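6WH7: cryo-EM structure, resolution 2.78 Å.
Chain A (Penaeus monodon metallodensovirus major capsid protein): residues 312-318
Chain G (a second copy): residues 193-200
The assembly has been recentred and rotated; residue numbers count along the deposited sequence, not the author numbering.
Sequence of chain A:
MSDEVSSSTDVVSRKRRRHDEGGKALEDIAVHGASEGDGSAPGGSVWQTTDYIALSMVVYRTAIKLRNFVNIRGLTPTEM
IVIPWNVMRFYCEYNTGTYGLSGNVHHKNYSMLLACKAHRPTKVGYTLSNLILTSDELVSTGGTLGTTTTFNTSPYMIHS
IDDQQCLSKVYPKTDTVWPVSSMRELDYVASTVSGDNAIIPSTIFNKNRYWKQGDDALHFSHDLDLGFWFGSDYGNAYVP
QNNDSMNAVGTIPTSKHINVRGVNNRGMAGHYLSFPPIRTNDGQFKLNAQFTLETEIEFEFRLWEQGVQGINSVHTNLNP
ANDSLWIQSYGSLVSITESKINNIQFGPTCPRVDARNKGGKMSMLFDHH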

ATOM      1  N   ASN A 312      53.662 -51.679  70.975  1.00 22.73           N
ATOM      2  CA  ASN A 312      54.506 -52.870  70.909  1.00 22.73           C
ATOM      3  C   ASN A 312      54.203 -53.860  72.027  1.00 22.73           C
ATOM      4  O   ASN A 312      54.035 -55.058  71.777  1.00 22.73           O
ATOM      5  CB  ASN A 312      55.980 -52.473  70.950  1.00 22.77           C
ATOM      6  CG  ASN A 312      56.475 -51.922  69.634  1.00 22.77           C
ATOM      7  OD1 ASN A 312      55.940 -52.237  68.581  1.00 22.77           O
ATOM      8  ND2 ASN A 312      57.510 -51.097  69.689  1.00 22.77           N
ATOM      9  N   SER A 313      54.139 -53.384  73.269  1.00 24.66           N
ATOM     10  CA  SER A 313      54.021 -54.313  74.388  1.00 24.66           C
ATOM     11  C   SER A 313      52.653 -54.976  74.423  1.00 24.66           C
ATOM     12  O   SER A 313      52.550 -56.182  74.673  1.00 24.66           O
ATOM     13  CB  SER A 313      54.292 -53.595  75.708  1.00 26.73           C
ATOM     14  OG  SER A 313      53.327 -52.591  75.952  1.00 26.73           O
ATOM     15  N   VAL A 314      51.589 -54.210  74.185  1.00 24.70           N
ATOM     16  CA  VAL A 314      50.241 -54.755  74.285  1.00 24.70           C
ATOM     17  C   VAL A 314      49.697 -55.277  72.964  1.00 24.70           C
ATOM     18  O   VAL A 314      48.627 -55.902  72.957  1.00 24.70           O
ATOM     19  CB  VAL A 314      49.264 -53.705  74.844  1.00 25.00           C
ATOM     20  CG1 VAL A 314      49.676 -53.297  76.242  1.00 25.00           C
ATOM     21  CG2 VAL A 314      49.228 -52.521  73.946  1.00 25.00           C
ATOM     22  N   HIS A 315      50.386 -55.043  71.847  1.00 23.70           N
ATOM     23  CA  HIS A 315      49.906 -55.576  70.577  1.00 23.70           C
ATOM     24  C   HIS A 315      50.023 -57.088  70.529  1.00 23.70           C
ATOM     25  O   HIS A 315      49.230 -57.746  69.851  1.00 23.70           O
ATOM     26  CB  HIS A 315      50.666 -54.957  69.408  1.00 21.37           C
ATOM     27  CG  HIS A 315      50.159 -55.380  68.067  1.00 21.37           C
ATOM     28  ND1 HIS A 315      50.567 -56.543  67.451  1.00 21.37           N
ATOM     29  CD2 HIS A 315      49.271 -54.802  67.226  1.00 21.37           C
ATOM     30  CE1 HIS A 315      49.955 -56.659  66.288  1.00 21.37           C
ATOM     31  NE2 HIS A 315      49.163 -55.615  66.126  1.00 21.37           N
ATOM     32  N   THR A 316      51.006 -57.655  71.225  1.00 25.78           N
ATOM     33  CA  THR A 316      51.085 -59.107  71.325  1.00 25.78           C
ATOM     34  C   THR A 316      49.796 -59.680  71.893  1.00 25.78           C
ATOM     35  O   THR A 316      49.308 -60.716  71.432  1.00 25.78           O
ATOM     36  CB  THR A 316      52.275 -59.501  72.196  1.00 27.66           C
ATOM     37  OG1 THR A 316      52.114 -58.935  73.500  1.00 27.66           O
ATOM     38  CG2 THR A 316      53.562 -58.976  71.591  1.00 27.66           C
ATOM     39  N   ASN A 317      49.230 -59.009  72.894  1.00 25.13           N
ATOM     40  CA  ASN A 317      47.990 -59.451  73.513  1.00 25.13           C
ATOM     41  C   ASN A 317      46.774 -59.027  72.702  1.00 25.13           C
ATOM     42  O   ASN A 317      45.830 -59.804  72.536  1.00 25.13           O
ATOM     43  CB  ASN A 317      47.908 -58.884  74.925  1.00 29.40           C
ATOM     44  CG  ASN A 317      49.022 -59.387  75.812  1.00 29.40           C
ATOM     45  OD1 ASN A 317      49.569 -60.463  75.588  1.00 29.40           O
ATOM     46  ND2 ASN A 317      49.384 -58.596  76.811  1.00 29.40           N
ATOM     47  N   LEU A 318      46.784 -57.800  72.192  1.00 21.62           N
ATOM     48  CA  LEU A 318      45.631 -57.191  71.550  1.00 21.62           C
ATOM     49  C   LEU A 318      45.634 -57.336  70.038  1.00 21.62           C
ATOM     50  O   LEU A 318      44.775 -56.750  69.376  1.00 21.62           O
ATOM     51  CB  LEU A 318      45.543 -55.717  71.924  1.00 21.08           C
ATOM     52  CG  LEU A 318      44.763 -55.365  73.185  1.00 21.08           C
ATOM     53  CD1 LEU A 318      45.342 -56.019  74.409  1.00 21.08           C
ATOM     54  CD2 LEU A 318      44.827 -53.882  73.339  1.00 21.08           C
TER
ATOM     55  N   VAL G 193      43.264 -57.073  81.008  1.00 33.06           N
ATOM     56  CA  VAL G 193      44.552 -56.949  81.677  1.00 33.06           C
ATOM     57  C   VAL G 193      45.626 -57.532  80.771  1.00 33.06           C
ATOM     58  O   VAL G 193      45.516 -58.680  80.329  1.00 33.06           O
ATOM     59  CB  VAL G 193      44.552 -57.654  83.050  1.00 33.01           C
ATOM     60  CG1 VAL G 193      45.929 -57.624  83.667  1.00 33.01           C
ATOM     61  CG2 VAL G 193      43.555 -56.999  83.995  1.00 33.01           C
ATOM     62  N   SER G 194      46.663 -56.746  80.502  1.00 36.56           N
ATOM     63  CA  SER G 194      47.849 -57.218  79.800  1.00 36.56           C
ATOM     64  C   SER G 194      48.748 -57.934  80.808  1.00 36.56           C
ATOM     65  O   SER G 194      48.305 -58.319  81.893  1.00 36.56           O
ATOM     66  CB  SER G 194      48.553 -56.062  79.098  1.00 35.16           C
ATOM     67  OG  SER G 194      49.718 -56.506  78.429  1.00 35.16           O
ATOM     68  N   GLY G 195      50.005 -58.178  80.454  1.00 39.97           N
ATOM     69  CA  GLY G 195      50.835 -58.934  81.370  1.00 39.97           C
ATOM     70  C   GLY G 195      50.979 -58.290  82.735  1.00 39.97           C
ATOM     71  O   GLY G 195      50.544 -58.868  83.735  1.00 39.97           O
ATOM     72  N   ASP G 196      51.568 -57.097  82.803  1.00 39.61           N
ATOM     73  CA  ASP G 196      51.487 -56.265  83.996  1.00 39.61           C
ATOM     74  C   ASP G 196      50.510 -55.106  83.857  1.00 39.61           C
ATOM     75  O   ASP G 196      50.290 -54.383  84.834  1.00 39.61           O
ATOM     76  CB  ASP G 196      52.873 -55.728  84.369  1.00 43.68           C
ATOM     77  CG  ASP G 196      53.768 -56.792  84.978  1.00 43.68           C
ATOM     78  OD1 ASP G 196      53.242 -57.850  85.384  1.00 43.68           O
ATOM     79  OD2 ASP G 196      54.994 -56.567  85.059  1.00 43.68           O
ATOM     80  N   ASN G 197      49.918 -54.913  82.685  1.00 35.58           N
ATOM     81  CA  ASN G 197      49.146 -53.714  82.399  1.00 35.58           C
ATOM     82  C   ASN G 197      47.663 -53.979  82.583  1.00 35.58           C
ATOM     83  O   ASN G 197      47.161 -55.044  82.213  1.00 35.58           O
ATOM     84  CB  ASN G 197      49.393 -53.222  80.972  1.00 33.77           C
ATOM     85  CG  ASN G 197      50.788 -52.679  80.770  1.00 33.77           C
ATOM     86  OD1 ASN G 197      51.441 -52.249  81.715  1.00 33.77           O
ATOM     87  ND2 ASN G 197      51.254 -52.700  79.531  1.00 33.77           N
ATOM     88  N   ALA G 198      46.965 -53.003  83.143  1.00 30.77           N
ATOM     89  CA  ALA G 198      45.514 -53.021  83.211  1.00 30.77           C
ATOM     90  C   ALA G 198      44.999 -52.091  82.125  1.00 30.77           C
ATOM     91  O   ALA G 198      45.142 -50.870  82.226  1.00 30.77           O
ATOM     92  CB  ALA G 198      45.021 -52.595  84.589  1.00 30.25           C
ATOM     93  N   ILE G 199      44.408 -52.672  81.085  1.00 25.97           N
ATOM     94  CA  ILE G 199      43.905 -51.888  79.970  1.00 25.97           C
ATOM     95  C   ILE G 199      42.684 -51.099  80.420  1.00 25.97           C
ATOM     96  O   ILE G 199      41.830 -51.608  81.155  1.00 25.97           O
ATOM     97  CB  ILE G 199      43.548 -52.811  78.793  1.00 26.49           C
ATOM     98  CG1 ILE G 199      44.692 -53.762  78.444  1.00 26.49           C
ATOM     99  CG2 ILE G 199      43.173 -52.001  77.588  1.00 26.49           C
ATOM    100  CD1 ILE G 199      45.932 -53.105  77.956  1.00 26.49           C
ATOM    101  N   ILE G 200      42.592 -49.847  79.988  1.00 20.97           N
ATOM    102  CA  ILE G 200      41.359 -49.078  80.075  1.00 20.97           C
ATOM    103  C   ILE G 200      40.551 -49.369  78.811  1.00 20.97           C
ATOM    104  O   ILE G 200      41.041 -49.087  77.708  1.00 20.97           O
ATOM    105  CB  ILE G 200      41.628 -47.576  80.217  1.00 20.12           C
ATOM    106  CG1 ILE G 200      42.415 -47.290  81.491  1.00 20.12           C
ATOM    107  CG2 ILE G 200      40.335 -46.809  80.229  1.00 20.12           C
ATOM    108  CD1 ILE G 200      41.700 -47.682  82.738  1.00 20.12           C
TER

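Which polar contact joins the two copies? One hydrogen bond crosses between the stretches: ND2 of N317(A) donates to OG of S194(G) over 2.7 Å. The distance is short, but the angle at the hydrogen is only 115°, so the bond is weak. Both CA-to-CB bonds point toward the partner stretch, N317(A) in the m rotamer and S194(G) in t, and this brings amide and hydroxyl together. An asparagine amide suits the place because its nitrogen can donate to a hydroxyl oxygen.

Where is the apolar contact? It centres on V314(A), whose CG1 lies 4.1 Å from CD1 of I199(G). The isoleucine, m at both chi angles, extends its CD1 to the methyl of the valine. Both residues are buried in the assembly, and their hydrocarbon side chains suit a buried site. The same CG1 is also 3.9 Å from OG of S194(G) and 3.7 Å from ND2 of N197(G), so it packs against polar side chains as well as the isoleucine.

How does the backbone support these contacts? On chain A the stretch is helical, and N of L318(A) donates to O of V314(A) at 2.8 Å. V314(A) and N317(A), three residues apart, therefore face the partner together. Chain G has no regular helix or strand here, yet N of S194(G) reaches O of N197(G) at a very short 2.5 Å, closing a tight loop in which the CA-to-CB bonds of S194(G) and N197(G) both point toward the helix.

How extensive is the contact? It is small, burying 231 Å² over both sides. I199(G), V314(A) and S194(G) each contribute just over 40 Å², so one weak hydrogen bond is accompanied by packing of mixed character.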